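Lmo2184 protein (Listeria monocytogenes serovar 1/2a, PDB 5JOQ) probably binds heme, acting as the membrane-anchored, substrate-binding lipoprotein of an ABC transporter involved in iron uptake. Local coordinates at residues T45-K50 with A272-P277; D155-N160 with E282-L287; I171-G174 with Y179-V182. All blocks are in the same frame, centred on the assembly; numbering follows the deposited sequence.

Contact 1. Residues T45-K50 with A272-P277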
# COMPACT_ATOMS: atom_id res chain seq x y z
N THR A 45 -10.32 15.63 -14.05
CA THR A 45 -9.34 16.31 -14.90
C THR A 45 -9.41 15.79 -16.32
O THR A 45 -9.30 16.57 -17.28
CB THR A 45 -7.92 16.12 -14.34
OG1 THR A 45 -7.83 16.66 -13.01
CG2 THR A 45 -6.93 16.88 -15.20
N GLU A 46 -9.58 14.48 -16.48
CA GLU A 46 -9.73 13.88 -17.82
C GLU A 46 -11.00 14.37 -18.51
O GLU A 46 -11.01 14.61 -19.73
CB GLU A 46 -9.73 12.36 -17.69
CG GLU A 46 -8.37 11.82 -17.17
CD GLU A 46 -8.41 10.32 -16.85
OE1 GLU A 46 -9.52 9.75 -16.63
OE2 GLU A 46 -7.32 9.71 -16.82
N ILE A 47 -12.09 14.52 -17.76
CA ILE A 47 -13.32 15.06 -18.35
C ILE A 47 -13.10 16.50 -18.80
O ILE A 47 -13.53 16.89 -19.88
CB ILE A 47 -14.49 14.92 -17.36
CG1 ILE A 47 -14.95 13.44 -17.33
CG2 ILE A 47 -15.66 15.84 -17.79
CD1 ILE A 47 -15.84 13.09 -16.12
N MET A 48 -12.43 17.30 -17.97
CA MET A 48 -12.17 18.70 -18.35
C MET A 48 -11.36 18.78 -19.64
O MET A 48 -11.58 19.67 -20.48
CB MET A 48 -11.43 19.40 -17.20
CG MET A 48 -12.21 19.52 -15.91
SD MET A 48 -13.49 20.78 -16.09
CE MET A 48 -14.84 19.74 -16.11
N ASP A 49 -10.42 17.86 -19.83
CA ASP A 49 -9.65 17.83 -21.07
C ASP A 49 -10.56 17.54 -22.27
O ASP A 49 -10.41 18.17 -23.33
CB ASP A 49 -8.54 16.78 -20.97
CG ASP A 49 -7.75 16.63 -22.27
OD1 ASP A 49 -7.20 17.64 -22.76
OD2 ASP A 49 -7.68 15.49 -22.79
N LYS A 50 -11.46 16.56 -22.15
CA LYS A 50 -12.36 16.25 -23.26
C LYS A 50 -13.32 17.40 -23.53
O LYS A 50 -13.78 17.55 -24.66
CB LYS A 50 -13.17 14.98 -22.98
CG LYS A 50 -12.29 13.70 -22.87
CD LYS A 50 -11.67 13.30 -24.18
CE LYS A 50 -10.86 11.98 -23.98
NZ LYS A 50 -9.82 11.78 -25.02
N ALA A 272 -16.86 6.26 -10.92
CA ALA A 272 -16.82 6.21 -12.38
C ALA A 272 -15.75 7.15 -12.92
O ALA A 272 -15.43 8.17 -12.31
CB ALA A 272 -18.20 6.61 -12.97
N SER A 273 -15.32 6.86 -14.13
CA SER A 273 -14.38 7.66 -14.91
C SER A 273 -14.51 7.35 -16.40
O SER A 273 -15.27 6.50 -16.79
CB SER A 273 -12.95 7.47 -14.43
OG SER A 273 -12.44 6.25 -14.85
N LEU A 274 -13.71 8.03 -17.21
CA LEU A 274 -13.69 7.83 -18.65
C LEU A 274 -13.10 6.44 -18.99
O LEU A 274 -13.15 6.02 -20.10
CB LEU A 274 -13.02 8.98 -19.38
CG LEU A 274 -13.78 10.30 -19.29
CD1 LEU A 274 -13.10 11.37 -20.13
CD2 LEU A 274 -15.22 10.12 -19.71
N ASN A 275 -12.54 5.77 -17.99
CA ASN A 275 -12.03 4.41 -18.11
C ASN A 275 -13.18 3.41 -18.27
O ASN A 275 -12.97 2.26 -18.59
CB ASN A 275 -11.31 3.97 -16.84
CG ASN A 275 -9.96 4.61 -16.69
OD1 ASN A 275 -9.44 5.19 -17.61
ND2 ASN A 275 -9.39 4.46 -15.51
N ALA A 276 -14.41 3.87 -18.06
CA ALA A 276 -15.54 2.95 -18.02
C ALA A 276 -15.73 2.06 -19.23
O ALA A 276 -16.00 0.90 -19.05
CB ALA A 276 -16.82 3.70 -17.71
N PRO A 277 -15.55 2.62 -20.48
CA PRO A 277 -15.72 1.67 -21.59
C PRO A 277 -14.70 0.53 -21.52
O PRO A 277 -15.07 -0.60 -21.70
CB PRO A 277 -15.52 2.53 -22.83
CG PRO A 277 -16.01 3.86 -22.41
CD PRO A 277 -15.37 4.00 -21.09
O HOH W 1 -12.11 10.26 -16.33
O HOH W 2 -9.38 7.83 -14.54
O HOH W 3 -9.54 7.67 -18.94
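This is a small, partly solvated contact in which L274 packs on I47 and K50 of helix 42-50, beside the water-bridged carboxylate of E46; it joins that helix, near the N-terminus, to the loop that leads into the last helix, 276-288. The two segments bury 207 Å² in all, and L274 contributes the largest single share. Its CD1 comes within 3.7 Å of K50 CG, the two side chains sliding past each other in opposite directions. The same methyl group reaches the helix backbone, with L274 CD1 3.9 Å from E46 O. L274 CG is 3.9 Å from I47 CG1, and these side chains meet at an oblique angle. I47 CG1 stands beside its own backbone N (chi1 -75°), which places it against the leucine, while CG2 is anti to that N. L133 of helix 123-136 also packs on I47, and L146 of helix 140-161 touches both K50 and L274.

In this solute-binding protein fold two lobes are connected by a long helix, here 140-161, and the contact lies alongside that connection, tying the N-terminal lobe to the chain entering the C-terminal helix. The polar half contains no direct hydrogen bond between the segments. Instead, E46 OE1 accepts from three waters, an arrangement that would probably stabilise the carboxylate's negative charge. One water donates to E46 OE1 at 2.7 Å and accepts from L274 N at 2.9 Å. Another donates to N275 OD1 at 2.8 Å and, less closely, to E46 OE1 at 3.1 Å. The third water also donates to E46 OE1, and its contact with S273 OG is long and weak. That hydroxyl oxygen also accepts a capping bond from N275 N at 3.2 Å (N-H...O angle 153°), within the type I turn running from S273 to A276.

Contact 2. Residues D155-N160 with E282-L287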
# COMPACT_ATOMS: atom_id res chain seq x y z
N ASP A 155 -23.66 0.76 -25.20
CA ASP A 155 -24.70 0.08 -25.95
C ASP A 155 -24.15 -1.18 -26.59
O ASP A 155 -24.86 -2.16 -26.70
CB ASP A 155 -25.34 1.00 -26.99
CG ASP A 155 -26.35 1.96 -26.39
OD1 ASP A 155 -26.66 1.83 -25.19
OD2 ASP A 155 -26.84 2.84 -27.12
N GLN A 156 -22.90 -1.13 -27.04
CA GLN A 156 -22.32 -2.30 -27.69
C GLN A 156 -22.17 -3.47 -26.72
O GLN A 156 -22.45 -4.63 -27.07
CB GLN A 156 -20.96 -1.93 -28.31
CG GLN A 156 -20.29 -3.13 -29.00
CD GLN A 156 -21.07 -3.56 -30.24
OE1 GLN A 156 -21.27 -2.75 -31.15
NE2 GLN A 156 -21.54 -4.82 -30.26
N VAL A 157 -21.70 -3.20 -25.50
CA VAL A 157 -21.62 -4.26 -24.49
C VAL A 157 -23.01 -4.80 -24.18
O VAL A 157 -23.24 -6.01 -24.18
CB VAL A 157 -20.91 -3.75 -23.22
CG1 VAL A 157 -20.91 -4.87 -22.12
CG2 VAL A 157 -19.49 -3.36 -23.58
N LYS A 158 -23.97 -3.90 -23.97
CA LYS A 158 -25.33 -4.35 -23.68
C LYS A 158 -25.85 -5.26 -24.78
O LYS A 158 -26.43 -6.32 -24.50
CB LYS A 158 -26.24 -3.13 -23.51
CG LYS A 158 -26.12 -2.41 -22.17
CD LYS A 158 -26.85 -1.05 -22.17
CE LYS A 158 -27.87 -0.83 -21.04
NZ LYS A 158 -28.36 0.64 -21.05
N SER A 159 -25.65 -4.88 -26.04
CA SER A 159 -26.09 -5.68 -27.15
C SER A 159 -25.39 -7.05 -27.17
O SER A 159 -26.00 -8.06 -27.38
CB SER A 159 -25.82 -4.93 -28.45
OG SER A 159 -26.07 -5.74 -29.56
N ASN A 160 -24.10 -7.05 -26.91
CA ASN A 160 -23.30 -8.25 -26.90
C ASN A 160 -23.79 -9.28 -25.89
O ASN A 160 -23.81 -10.44 -26.18
CB ASN A 160 -21.87 -7.94 -26.47
CG ASN A 160 -21.02 -7.32 -27.56
OD1 ASN A 160 -21.40 -7.25 -28.71
ND2 ASN A 160 -19.85 -6.86 -27.16
N GLU A 282 -13.59 -5.29 -20.10
CA GLU A 282 -12.90 -6.26 -19.27
C GLU A 282 -13.90 -7.03 -18.39
O GLU A 282 -13.76 -8.25 -18.20
CB GLU A 282 -11.83 -5.54 -18.44
CG GLU A 282 -10.76 -6.41 -17.87
CD GLU A 282 -10.07 -7.24 -18.95
OE1 GLU A 282 -9.77 -6.72 -20.06
OE2 GLU A 282 -9.90 -8.44 -18.67
N MET A 283 -14.95 -6.35 -17.92
CA MET A 283 -15.98 -7.02 -17.13
C MET A 283 -16.66 -8.09 -17.95
O MET A 283 -16.90 -9.21 -17.47
CB MET A 283 -17.00 -6.00 -16.61
CG MET A 283 -18.06 -6.62 -15.71
SD MET A 283 -17.42 -7.26 -14.16
CE MET A 283 -16.85 -5.75 -13.31
N GLU A 284 -16.97 -7.79 -19.21
CA GLU A 284 -17.63 -8.76 -20.07
C GLU A 284 -16.75 -10.00 -20.26
O GLU A 284 -17.26 -11.13 -20.28
CB GLU A 284 -17.98 -8.11 -21.42
CG GLU A 284 -18.76 -9.01 -22.32
CD GLU A 284 -18.94 -8.46 -23.73
OE1 GLU A 284 -18.67 -7.25 -23.99
OE2 GLU A 284 -19.35 -9.27 -24.60
N LYS A 285 -15.43 -9.82 -20.35
CA LYS A 285 -14.53 -10.97 -20.49
C LYS A 285 -14.56 -11.86 -19.27
O LYS A 285 -14.61 -13.10 -19.39
CB LYS A 285 -13.09 -10.50 -20.74
CG LYS A 285 -12.86 -9.91 -22.12
CD LYS A 285 -11.40 -9.50 -22.32
CE LYS A 285 -11.28 -8.58 -23.53
NZ LYS A 285 -10.05 -7.74 -23.46
N MET A 286 -14.55 -11.26 -18.08
CA MET A 286 -14.56 -12.03 -16.84
C MET A 286 -15.87 -12.77 -16.64
O MET A 286 -15.88 -13.90 -16.14
CB MET A 286 -14.31 -11.11 -15.66
CG MET A 286 -12.84 -10.76 -15.47
SD MET A 286 -12.59 -9.63 -14.09
CE MET A 286 -13.30 -8.14 -14.70
N LEU A 287 -17.00 -12.13 -16.97
CA LEU A 287 -18.30 -12.74 -16.68
C LEU A 287 -18.62 -13.89 -17.61
O LEU A 287 -19.34 -14.81 -17.23
CB LEU A 287 -19.41 -11.68 -16.77
CG LEU A 287 -19.35 -10.57 -15.72
CD1 LEU A 287 -20.68 -9.74 -15.76
CD2 LEU A 287 -19.08 -11.18 -14.35
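E284 reaches across from the C-terminal helix, 276-288, to touch V157 and N160 on the long helix 140-161, which connects the two lobes in this binding-protein fold. The contact is a sparse helix-helix junction near the end of that connecting helix. N160 ND2 donates to E284 OE1 at 3.4 Å, a nearly straight bond but a weak one. The other carboxylate oxygen rests against the aliphatic part of the asparagine, with E284 OE2 3.4 Å from N160 CB. Amide and carboxylate planes are 49° apart, and the two side chains cross at about a right angle. V157 supplies the apolar side: both its methyls lie against E284 OE1, CG1 at 3.8 Å and CG2 at 4.0 Å.

E284 reaches helix 140-161 because CG stands anti to the backbone N (chi1 -175°) and the chain stays extended beyond it. Further out, M283 and L287 pack on A195 and on strand 223-227, fixing the helix that carries E284 against the C-terminal lobe. K285 NZ pairs with E282 OE1 at 3.6 Å and makes a second salt bridge to E84 of the second subunit. The N160 amide is also held from within its own helix: Q156 NE2 donates to N160 OD1 at 2.9 Å, lying 42° out of the asparagine's carbonyl plane.

Contact 3. Residues I171-G174 with Y179-V182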
# COMPACT_ATOMS: atom_id res chain seq x y z
N ILE A 171 -19.74 -9.17 -5.37
CA ILE A 171 -18.70 -8.16 -5.49
C ILE A 171 -18.18 -7.75 -4.09
O ILE A 171 -18.95 -7.33 -3.25
CB ILE A 171 -19.20 -6.89 -6.20
CG1 ILE A 171 -19.92 -7.20 -7.50
CG2 ILE A 171 -18.06 -5.93 -6.49
CD1 ILE A 171 -20.75 -6.06 -8.01
N LEU A 172 -16.88 -7.87 -3.87
CA LEU A 172 -16.30 -7.56 -2.57
C LEU A 172 -15.32 -6.41 -2.74
O LEU A 172 -14.58 -6.38 -3.73
CB LEU A 172 -15.55 -8.78 -1.98
CG LEU A 172 -16.40 -10.05 -1.75
CD1 LEU A 172 -15.49 -11.20 -1.27
CD2 LEU A 172 -17.52 -9.77 -0.76
N MET A 173 -15.31 -5.46 -1.80
CA MET A 173 -14.35 -4.37 -1.80
C MET A 173 -13.65 -4.38 -0.45
O MET A 173 -14.32 -4.34 0.58
CB MET A 173 -15.07 -3.00 -2.00
CG MET A 173 -14.15 -1.85 -1.97
SD MET A 173 -14.98 -0.25 -2.09
CE MET A 173 -15.83 -0.05 -0.52
N GLY A 174 -12.32 -4.37 -0.44
CA GLY A 174 -11.63 -4.22 0.84
C GLY A 174 -10.45 -5.17 0.99
O GLY A 174 -9.84 -5.55 -0.01
N TYR A 179 -14.02 -7.24 4.20
CA TYR A 179 -14.61 -7.05 2.87
C TYR A 179 -16.02 -6.48 3.00
O TYR A 179 -16.82 -6.99 3.79
CB TYR A 179 -14.70 -8.37 2.12
CG TYR A 179 -13.36 -8.93 1.73
CD1 TYR A 179 -12.56 -8.27 0.79
CD2 TYR A 179 -12.90 -10.12 2.29
CE1 TYR A 179 -11.31 -8.80 0.42
CE2 TYR A 179 -11.68 -10.66 1.91
CZ TYR A 179 -10.88 -9.99 1.00
OH TYR A 179 -9.66 -10.51 0.63
N LEU A 180 -16.32 -5.45 2.21
CA LEU A 180 -17.68 -4.96 2.02
C LEU A 180 -18.32 -5.62 0.80
O LEU A 180 -17.66 -5.86 -0.21
CB LEU A 180 -17.68 -3.45 1.78
CG LEU A 180 -17.23 -2.63 3.01
CD1 LEU A 180 -17.04 -1.18 2.61
CD2 LEU A 180 -18.29 -2.71 4.10
N VAL A 181 -19.64 -5.86 0.88
CA VAL A 181 -20.40 -6.28 -0.29
C VAL A 181 -20.81 -5.05 -1.10
O VAL A 181 -21.32 -4.08 -0.53
CB VAL A 181 -21.63 -7.08 0.15
CG1 VAL A 181 -22.46 -7.47 -1.07
CG2 VAL A 181 -21.18 -8.33 0.90
N VAL A 182 -20.56 -5.08 -2.40
CA VAL A 182 -20.83 -3.93 -3.28
C VAL A 182 -22.16 -4.18 -3.98
O VAL A 182 -22.34 -5.24 -4.61
CB VAL A 182 -19.70 -3.71 -4.30
CG1 VAL A 182 -19.96 -2.48 -5.13
CG2 VAL A 182 -18.30 -3.56 -3.60
O HOH W 4 -22.21 -8.08 -4.51
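The Y179 ring lies against the end of strand 168-173 through its CD1 and CE1 atoms: M173 C sits at the ring edge, near its plane, while L172 CB and G174 O approach obliquely. Of these, G174 O comes within 3.6 Å of Y179 CE1. The ring thus packs at the turn end of a beta hairpin formed by strands 168-173 and 180-182. The short strand segments are antiparallel but strongly twisted, with 133° between their N-to-C directions.

M173 and L180 form the hydrogen-bonded pair. M173 N donates to L180 O at 2.9 Å, in the carbonyl plane, and L180 N returns a bond to M173 O at 2.8 Å. L172 and V181 follow as the non-hydrogen-bonded pair. Beyond them V182 N donates to I171 O at 2.9 Å, the donor tilted 33° from the carbonyl plane, and CA-H...O contacts from L172 and V181 support the pairing.

The side chains of M173 and L180 share one face of the sheet and lie side by side, pointing the same way. A bend at chi3 (70°) turns the M173 methyl group toward its neighbour, leaving M173 CE 3.5 Å from L180 CD1. Y208 of strand 208-210 packs on both, and M238 and T245 of the third subunit touch M173 and L180 respectively. L172 and V181 point to the opposite face. Strand 168-173 also pairs with strand 223-227, so the hairpin is part of a larger mixed sheet.

I171 CG2 packs 3.5 Å from V182 CB. The other two backbone atoms of this pair do not bond directly; a water bridges them, accepting from I171 N at 2.8 Å and donating to V182 O at 2.8 Å.

Contact 3 is fully buried and depends on strand pairing and apolar side chains, whereas contacts 1 and 2 are partly buried and use a charged residue at a helix surface. Contacts 1 and 2 share helix 276-288: contact 1 engages the loop at its start and contact 2 a later part, with centres 19 Å apart. Their glutamates are handled differently, by waters in contact 1 and by a weak direct amide bond in contact 2. Contact 1 bridges sequence-distant parts of the two-lobed fold, and contact 2 holds the connecting helix to the C-terminal helix. Contact 3 lies across the chain's centre from contact 1 and stays local, within a hairpin.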